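Local coordinates for protein polysaccharide deacetylase (Streptococcus pyogenes, PDB 6DQ3) that removes N-acetyl groups from the cell wall linkage unit of streptococcal rhamnopolysaccharides as a zinc-dependent enzyme of carbohydrate esterase family 4, at residues V7-I11 with G199-A203; K43-Y49 with L224-E229; M152-K156 with R187-K191. All coordinates share one frame; numbering follows the deposited sequence.

Contact 1. Residues V7-I11 with G199-A203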
loop_
_atom_site.group_PDB
_atom_site.type_symbol
_atom_site.label_atom_id
_atom_site.label_comp_id
_atom_site.label_asym_id
_atom_site.label_seq_id
_atom_site.Cartn_x
_atom_site.Cartn_y
_atom_site.Cartn_z
ATOM N N VAL A 7 -1.381 -19.026 7.024
ATOM C CA VAL A 7 -1.716 -18.509 5.703
ATOM C C VAL A 7 -0.646 -17.518 5.259
ATOM O O VAL A 7 0.027 -16.877 6.077
ATOM C CB VAL A 7 -3.110 -17.850 5.682
ATOM C CG1 VAL A 7 -4.194 -18.873 5.974
ATOM C CG2 VAL A 7 -3.158 -16.677 6.650
ATOM N N LYS A 8 -0.498 -17.381 3.943
ATOM C CA LYS A 8 0.409 -16.418 3.342
ATOM C C LYS A 8 -0.372 -15.527 2.382
ATOM O O LYS A 8 -1.359 -15.955 1.774
ATOM C CB LYS A 8 1.554 -17.127 2.617
ATOM C CG LYS A 8 2.561 -17.782 3.563
ATOM C CD LYS A 8 3.515 -18.695 2.809
ATOM C CE LYS A 8 4.547 -19.310 3.747
ATOM N NZ LYS A 8 5.402 -20.291 3.030
ATOM N N ILE A 9 0.063 -14.278 2.278
ATOM C CA ILE A 9 -0.620 -13.279 1.462
ATOM C C ILE A 9 0.423 -12.461 0.712
ATOM O O ILE A 9 1.266 -11.809 1.347
ATOM C CB ILE A 9 -1.503 -12.362 2.322
ATOM C CG1 ILE A 9 -2.632 -13.149 2.989
ATOM C CG2 ILE A 9 -2.075 -11.225 1.482
ATOM C CD1 ILE A 9 -3.475 -12.317 3.940
ATOM N N PRO A 10 0.412 -12.460 -0.623
ATOM C CA PRO A 10 1.289 -11.538 -1.358
ATOM C C PRO A 10 0.777 -10.109 -1.246
ATOM O O PRO A 10 -0.385 -9.823 -1.547
ATOM C CB PRO A 10 1.231 -12.053 -2.802
ATOM C CG PRO A 10 -0.096 -12.750 -2.898
ATOM C CD PRO A 10 -0.368 -13.334 -1.522
ATOM N N ILE A 11 1.647 -9.220 -0.791
ATOM C CA ILE A 11 1.335 -7.804 -0.641
ATOM C C ILE A 11 2.215 -7.066 -1.640
ATOM O O ILE A 11 3.409 -6.867 -1.398
ATOM C CB ILE A 11 1.580 -7.304 0.785
ATOM C CG1 ILE A 11 0.772 -8.108 1.805
ATOM C CG2 ILE A 11 1.235 -5.821 0.889
ATOM C CD1 ILE A 11 1.166 -7.793 3.234
ATOM N N GLY A 199 9.367 -10.233 0.104
ATOM C CA GLY A 199 8.833 -11.576 0.240
ATOM C C GLY A 199 7.325 -11.560 0.380
ATOM O O GLY A 199 6.694 -10.516 0.545
ATOM N N ILE A 200 6.744 -12.759 0.287
ATOM C CA ILE A 200 5.334 -12.936 0.613
ATOM C C ILE A 200 5.146 -12.751 2.116
ATOM O O ILE A 200 6.054 -13.011 2.916
ATOM C CB ILE A 200 4.844 -14.321 0.147
ATOM C CG1 ILE A 200 5.097 -14.469 -1.356
ATOM C CG2 ILE A 200 3.381 -14.511 0.483
ATOM C CD1 ILE A 200 4.797 -15.846 -1.920
ATOM N N ALA A 201 3.958 -12.296 2.508
ATOM C CA ALA A 201 3.703 -11.932 3.895
ATOM C C ALA A 201 3.000 -13.052 4.658
ATOM O O ALA A 201 2.302 -13.890 4.083
ATOM C CB ALA A 201 2.862 -10.654 3.988
ATOM N N SER A 202 3.211 -13.063 5.972
ATOM C CA SER A 202 2.513 -13.982 6.858
ATOM C C SER A 202 2.543 -13.382 8.257
ATOM O O SER A 202 3.293 -12.445 8.531
ATOM C CB SER A 202 3.149 -15.376 6.848
ATOM O OG SER A 202 4.474 -15.325 7.343
ATOM N N ALA A 203 1.717 -13.938 9.147
ATOM C CA ALA A 203 1.669 -13.429 10.516
ATOM C C ALA A 203 3.058 -13.442 11.151
ATOM O O ALA A 203 3.414 -12.542 11.924
ATOM C CB ALA A 203 0.688 -14.259 11.347
HETATM O O HOH W 1 0.161 -16.308 8.788
HETATM O O HOH W 2 4.107 -9.736 0.627
#
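Ile9 and Ala201 form an antiparallel hydrogen-bonded pair, with Ile9 N giving a fairly straight bond (163° at the hydrogen) to Ala201 O at 2.9 Å and Ala201 N reaching back to Ile9 O at 3.0 Å. The second donor stands above the carbonyl plane of Ile9 and not on a lone pair. Beyond the pair, water takes over: one molecule bridges Val7 O and Ala203 N, and another links Ile11 N to Gly199 O, 2.7 Å from that oxygen. Strand 8-14 otherwise has parallel neighbours, 71-77 and 210-214, consistent with the distorted beta/alpha barrel of polysaccharide deacetylases; residues 201-202 pair briefly with its start, running antiparallel. Ala201 suits the tight spot beside Ile11, whose CD1 comes within 3.4 Å of Ala201 CB, closer than ordinary van der Waals contact. The Ile11 chain gets there because CG1 lies beside its own backbone N (chi1 -57°) and then runs extended. Ile200, branched at CB, lays its CG2 methyl against the backbone, 3.5 Å from Ile9 O, and also meets Lys8 CB at 3.8 Å. Lys8 lends its aliphatic CG to Ser202 CB, while its extended chain carries the amine away from the pairing. Gly199, whose carbonyl takes the second water, has phi 148°, a conformation natural only to a residue without a side chain.

Contact 2. Residues K43-Y49 with L224-E229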
loop_
_atom_site.group_PDB
_atom_site.type_symbol
_atom_site.label_atom_id
_atom_site.label_comp_id
_atom_site.label_asym_id
_atom_site.label_seq_id
_atom_site.Cartn_x
_atom_site.Cartn_y
_atom_site.Cartn_z
ATOM N N LYS A 43 -3.862 -10.548 -15.747
ATOM C CA LYS A 43 -3.418 -11.907 -15.450
ATOM C C LYS A 43 -3.858 -12.343 -14.055
ATOM O O LYS A 43 -4.242 -13.502 -13.857
ATOM C CB LYS A 43 -1.900 -11.994 -15.600
ATOM C CG LYS A 43 -1.326 -13.394 -15.497
ATOM C CD LYS A 43 -1.668 -14.256 -16.699
ATOM C CE LYS A 43 -1.269 -15.698 -16.435
ATOM N NZ LYS A 43 -1.297 -16.529 -17.671
ATOM N N MET A 44 -3.813 -11.435 -13.078
ATOM C CA MET A 44 -4.325 -11.768 -11.751
ATOM C C MET A 44 -5.813 -12.091 -11.808
ATOM O O MET A 44 -6.275 -13.044 -11.168
ATOM C CB MET A 44 -4.071 -10.619 -10.779
ATOM C CG MET A 44 -2.609 -10.408 -10.431
ATOM S SD MET A 44 -2.384 -9.074 -9.245
ATOM C CE MET A 44 -1.082 -8.135 -10.045
ATOM N N LYS A 45 -6.581 -11.309 -12.571
ATOM C CA LYS A 45 -8.016 -11.546 -12.669
ATOM C C LYS A 45 -8.298 -12.894 -13.321
ATOM O O LYS A 45 -9.122 -13.676 -12.829
ATOM C CB LYS A 45 -8.672 -10.412 -13.458
ATOM C CG LYS A 45 -10.179 -10.281 -13.248
ATOM C CD LYS A 45 -10.482 -9.705 -11.864
ATOM C CE LYS A 45 -11.969 -9.422 -11.663
ATOM N NZ LYS A 45 -12.237 -8.883 -10.297
ATOM N N ASP A 46 -7.607 -13.188 -14.426
ATOM C CA ASP A 46 -7.803 -14.457 -15.119
ATOM C C ASP A 46 -7.460 -15.640 -14.222
ATOM O O ASP A 46 -8.093 -16.701 -14.309
ATOM C CB ASP A 46 -6.952 -14.490 -16.390
ATOM C CG ASP A 46 -7.480 -13.572 -17.483
ATOM O OD1 ASP A 46 -8.595 -13.033 -17.330
ATOM O OD2 ASP A 46 -6.776 -13.395 -18.501
ATOM N N GLU A 47 -6.446 -15.487 -13.373
ATOM C CA GLU A 47 -6.053 -16.528 -12.432
ATOM C C GLU A 47 -6.969 -16.600 -11.219
ATOM O O GLU A 47 -6.714 -17.409 -10.319
ATOM C CB GLU A 47 -4.609 -16.296 -11.984
ATOM C CG GLU A 47 -3.580 -16.654 -13.047
ATOM C CD GLU A 47 -3.400 -18.155 -13.184
ATOM O OE1 GLU A 47 -3.175 -18.814 -12.150
ATOM O OE2 GLU A 47 -3.494 -18.673 -14.317
ATOM N N GLY A 48 -8.018 -15.784 -11.173
ATOM C CA GLY A 48 -8.989 -15.864 -10.106
ATOM C C GLY A 48 -8.594 -15.198 -8.812
ATOM O O GLY A 48 -9.113 -15.580 -7.759
ATOM N N TYR A 49 -7.706 -14.207 -8.850
ATOM C CA TYR A 49 -7.275 -13.554 -7.625
ATOM C C TYR A 49 -8.397 -12.712 -7.027
ATOM O O TYR A 49 -9.149 -12.044 -7.742
ATOM C CB TYR A 49 -6.042 -12.683 -7.876
ATOM C CG TYR A 49 -4.741 -13.410 -7.617
ATOM C CD1 TYR A 49 -4.130 -14.146 -8.620
ATOM C CD2 TYR A 49 -4.135 -13.382 -6.363
ATOM C CE1 TYR A 49 -2.952 -14.825 -8.396
ATOM C CE2 TYR A 49 -2.947 -14.062 -6.125
ATOM C CZ TYR A 49 -2.361 -14.784 -7.147
ATOM O OH TYR A 49 -1.185 -15.469 -6.931
ATOM N N LEU A 224 5.627 -12.185 -12.415
ATOM C CA LEU A 224 5.014 -11.667 -11.197
ATOM C C LEU A 224 4.155 -12.731 -10.521
ATOM O O LEU A 224 4.266 -12.957 -9.310
ATOM C CB LEU A 224 4.179 -10.430 -11.513
ATOM C CG LEU A 224 3.386 -9.839 -10.347
ATOM C CD1 LEU A 224 4.258 -9.568 -9.141
ATOM C CD2 LEU A 224 2.676 -8.568 -10.816
ATOM N N LEU A 225 3.293 -13.394 -11.293
ATOM C CA LEU A 225 2.394 -14.396 -10.726
ATOM C C LEU A 225 3.168 -15.555 -10.105
ATOM O O LEU A 225 2.785 -16.066 -9.045
ATOM C CB LEU A 225 1.447 -14.897 -11.814
ATOM C CG LEU A 225 0.138 -14.144 -12.055
ATOM C CD1 LEU A 225 -0.821 -14.441 -10.899
ATOM C CD2 LEU A 225 0.330 -12.653 -12.212
ATOM N N GLN A 226 4.251 -15.995 -10.751
ATOM C CA GLN A 226 5.087 -17.029 -10.156
ATOM C C GLN A 226 5.686 -16.557 -8.838
ATOM O O GLN A 226 5.824 -17.350 -7.900
ATOM C CB GLN A 226 6.190 -17.437 -11.134
ATOM C CG GLN A 226 5.672 -18.189 -12.357
ATOM C CD GLN A 226 6.779 -18.603 -13.309
ATOM O OE1 GLN A 226 7.913 -18.851 -12.893
ATOM N NE2 GLN A 226 6.456 -18.671 -14.595
ATOM N N THR A 227 6.032 -15.272 -8.744
ATOM C CA THR A 227 6.612 -14.740 -7.518
ATOM C C THR A 227 5.589 -14.682 -6.393
ATOM O O THR A 227 5.953 -14.794 -5.218
ATOM C CB THR A 227 7.182 -13.343 -7.774
ATOM O OG1 THR A 227 8.283 -13.432 -8.686
ATOM C CG2 THR A 227 7.644 -12.698 -6.477
ATOM N N MET A 228 4.315 -14.508 -6.731
ATOM C CA MET A 228 3.258 -14.400 -5.737
ATOM C C MET A 228 2.809 -15.750 -5.196
ATOM O O MET A 228 2.096 -15.786 -4.190
ATOM C CB MET A 228 2.050 -13.674 -6.340
ATOM C CG MET A 228 2.325 -12.245 -6.762
ATOM S SD MET A 228 1.080 -11.592 -7.899
ATOM C CE MET A 228 -0.409 -11.655 -6.910
ATOM N N GLU A 229 3.194 -16.847 -5.835
ATOM C CA GLU A 229 2.769 -18.166 -5.375
ATOM C C GLU A 229 3.478 -18.509 -4.068
ATOM O O GLU A 229 4.692 -18.298 -3.957
ATOM C CB GLU A 229 3.076 -19.224 -6.433
ATOM C CG GLU A 229 2.274 -19.104 -7.719
ATOM C CD GLU A 229 0.956 -19.857 -7.660
ATOM O OE1 GLU A 229 -0.105 -19.225 -7.850
ATOM O OE2 GLU A 229 0.982 -21.082 -7.419
HETATM O O HOH W 3 -0.597 -16.306 -4.397
HETATM O O HOH W 4 0.137 -16.915 -8.790
#
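The ring of Tyr49 has the methyl CE of Met228 over one face, 4.0 Å from the centroid in a CH-pi contact, while Leu225 CD1 approaches it obliquely and touches Tyr49 CE1 at 3.3 Å. At the ring edge, in plane, lie Met44 O and a water. Met228 is bent at its last torsion (chi3 62°), which folds CE over the ring and leaves SD oblique to it, a Met-aromatic contact. The Tyr49 hydroxyl is held by two waters: it donates to one, which in turn donates to Leu225 O, and accepts at 2.7 Å from a second water that also donates to Met228 O. Helix 34-46 closes here in a Schellman motif, Gly48 adopting positive phi while Tyr49 N bonds back to Met44 O at 3.0 Å; glycine is at ease in that conformation, and the turn brings Tyr49 round toward helix 221-228, the last of the chain. Next to the ring contact, unbranched Met44 reaches Leu224 CD2 with its CE at 3.9 Å, and the Met44 and Met228 side chains cross at about a right angle, SD of the former meeting CE of the latter. Leu225 splits its two methyls, CD2 lying 3.8 Å from Lys43 CG and CD1 against Glu47 CG. Amphiphilic Lys43 and Glu47 thus give their methylenes to the leucine, the Glu47 carboxylate turning to a salt bridge with Lys70.

Contact 3. Residues M152-K156 with R187-K191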
loop_
_atom_site.group_PDB
_atom_site.type_symbol
_atom_site.label_atom_id
_atom_site.label_comp_id
_atom_site.label_asym_id
_atom_site.label_seq_id
_atom_site.Cartn_x
_atom_site.Cartn_y
_atom_site.Cartn_z
ATOM N N MET A 152 2.781 9.465 13.399
ATOM C CA MET A 152 1.886 8.347 13.146
ATOM C C MET A 152 0.475 8.608 13.650
ATOM O O MET A 152 -0.482 8.032 13.117
ATOM C CB MET A 152 2.438 7.077 13.803
ATOM C CG MET A 152 3.647 6.486 13.082
ATOM S SD MET A 152 4.127 4.867 13.729
ATOM C CE MET A 152 5.246 5.348 15.051
ATOM N N LYS A 153 0.325 9.460 14.663
ATOM C CA LYS A 153 -0.977 9.726 15.262
ATOM C C LYS A 153 -1.731 10.837 14.542
ATOM O O LYS A 153 -2.919 10.687 14.240
ATOM C CB LYS A 153 -0.817 10.110 16.737
ATOM C CG LYS A 153 -2.114 10.543 17.415
ATOM C CD LYS A 153 -1.870 10.957 18.861
ATOM C CE LYS A 153 -3.161 10.988 19.672
ATOM N NZ LYS A 153 -4.203 11.848 19.051
ATOM N N ASP A 154 -1.065 11.969 14.298
ATOM C CA ASP A 154 -1.748 13.114 13.708
ATOM C C ASP A 154 -2.234 12.803 12.299
ATOM O O ASP A 154 -3.263 13.333 11.866
ATOM C CB ASP A 154 -0.821 14.331 13.679
ATOM C CG ASP A 154 -0.620 14.959 15.046
ATOM O OD1 ASP A 154 -1.241 14.502 16.030
ATOM O OD2 ASP A 154 0.168 15.923 15.128
ATOM N N SER A 155 -1.495 11.968 11.568
ATOM C CA SER A 155 -1.904 11.588 10.221
ATOM C C SER A 155 -3.097 10.642 10.254
ATOM O O SER A 155 -4.013 10.768 9.438
ATOM C CB SER A 155 -0.725 10.949 9.491
ATOM O OG SER A 155 -0.137 9.930 10.282
ATOM N N LYS A 156 -3.104 9.692 11.193
ATOM C CA LYS A 156 -4.267 8.826 11.360
ATOM C C LYS A 156 -5.497 9.642 11.730
ATOM O O LYS A 156 -6.588 9.427 11.188
ATOM C CB LYS A 156 -3.991 7.766 12.429
ATOM C CG LYS A 156 -5.241 7.007 12.881
ATOM C CD LYS A 156 -4.885 5.760 13.682
ATOM C CE LYS A 156 -6.073 5.225 14.477
ATOM N NZ LYS A 156 -7.258 4.919 13.635
ATOM N N ARG A 187 0.288 0.952 20.156
ATOM C CA ARG A 187 -0.435 1.748 21.142
ATOM C C ARG A 187 -1.397 2.725 20.483
ATOM O O ARG A 187 -2.392 3.128 21.101
ATOM C CB ARG A 187 0.546 2.513 22.031
ATOM C CG ARG A 187 1.234 1.666 23.085
ATOM C CD ARG A 187 1.869 2.528 24.174
ATOM N NE ARG A 187 2.896 3.424 23.651
ATOM C CZ ARG A 187 4.192 3.131 23.602
ATOM N NH1 ARG A 187 4.630 1.960 24.045
ATOM N NH2 ARG A 187 5.051 4.012 23.108
ATOM N N LEU A 188 -1.114 3.130 19.250
ATOM C CA LEU A 188 -1.993 4.002 18.488
ATOM C C LEU A 188 -3.098 3.238 17.769
ATOM O O LEU A 188 -3.808 3.831 16.955
ATOM C CB LEU A 188 -1.178 4.803 17.473
ATOM C CG LEU A 188 -0.145 5.772 18.045
ATOM C CD1 LEU A 188 0.658 6.419 16.937
ATOM C CD2 LEU A 188 -0.846 6.823 18.897
ATOM N N ASN A 189 -3.238 1.942 18.042
ATOM C CA ASN A 189 -4.326 1.110 17.538
ATOM C C ASN A 189 -4.218 0.822 16.045
ATOM O O ASN A 189 -5.230 0.539 15.395
ATOM C CB ASN A 189 -5.685 1.739 17.869
ATOM C CG ASN A 189 -5.986 1.731 19.373
ATOM O OD1 ASN A 189 -6.368 2.751 19.952
ATOM N ND2 ASN A 189 -5.808 0.575 20.005
ATOM N N TYR A 190 -3.014 0.886 15.481
ATOM C CA TYR A 190 -2.782 0.286 14.177
ATOM C C TYR A 190 -2.856 -1.231 14.281
ATOM O O TYR A 190 -2.382 -1.823 15.250
ATOM C CB TYR A 190 -1.418 0.692 13.634
ATOM C CG TYR A 190 -1.371 2.095 13.102
ATOM C CD1 TYR A 190 -1.890 2.396 11.851
ATOM C CD2 TYR A 190 -0.804 3.116 13.841
ATOM C CE1 TYR A 190 -1.844 3.680 11.355
ATOM C CE2 TYR A 190 -0.756 4.394 13.363
ATOM C CZ TYR A 190 -1.277 4.675 12.112
ATOM O OH TYR A 190 -1.232 5.955 11.622
ATOM N N LYS A 191 -3.444 -1.861 13.271
ATOM C CA LYS A 191 -3.580 -3.313 13.238
ATOM C C LYS A 191 -2.595 -3.975 12.290
ATOM O O LYS A 191 -2.217 -5.134 12.511
ATOM C CB LYS A 191 -5.004 -3.697 12.822
ATOM C CG LYS A 191 -6.094 -3.152 13.739
ATOM C CD LYS A 191 -5.929 -3.678 15.157
ATOM C CE LYS A 191 -6.976 -3.112 16.112
ATOM N NZ LYS A 191 -6.796 -3.640 17.497
#
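Tyr190 OH donates a hydrogen bond to Met152 O at 2.7 Å, approaching in the carbonyl plane at 145° to the C=O bond, while that oxygen lies at the edge of the ring. A tyrosine suits this place because its ring can span from the loop to helix 145-162 and still end in a donor. Over one ring face lies Lys156 CD, 4.1 Å above the plane and offset toward the rim. CG of Lys156 is turned anti to the backbone N (chi1 168°), and the chain slides past the ring in the opposite direction, with CB 3.4 Å from Tyr190 OH and CE near Leu188 O. Leu188 uses both branches on the helix: CD1 rests on Met152 CB at 3.7 Å and CD2 on Lys153 CB at 3.9 Å. Just beyond it, Asn189 takes positive phi in the Schellman motif that ends helix 179-187, a turn that brings Leu188 and Tyr190 to the same helix. The Lys156 ammonium goes elsewhere, to a salt bridge with Asp160 and to Thr167 O and Asn166 OD1. The lysine therefore divides its chemistry, with methylenes covering an aromatic face and its charge probably balanced by Asp160, and the short phenol bond probably helps fix where the ring ends.

Contacts 1 and 2 lie side by side, their centres 14 Å apart, and meet where Ile200 CD1 packs 3.2 Å from Glu229 O; contact 3 is, centre to centre, about 22 Å from contact 1 and 32 Å from contact 2, across the chain's centre from the latter. Along the chain contacts 1 and 2 interlock, and contact 3 is nested inside both loops. Contacts 1 and 2 both bring early and late parts of the chain together, through strands 8-14 and 201-202 and helices 34-46 and 221-228. Strand 8-14 pairs with strand 71-77, which leads to the zinc ligand Asp78, whereas helix 145-162 of contact 3 follows the zinc ligands His133 and His137.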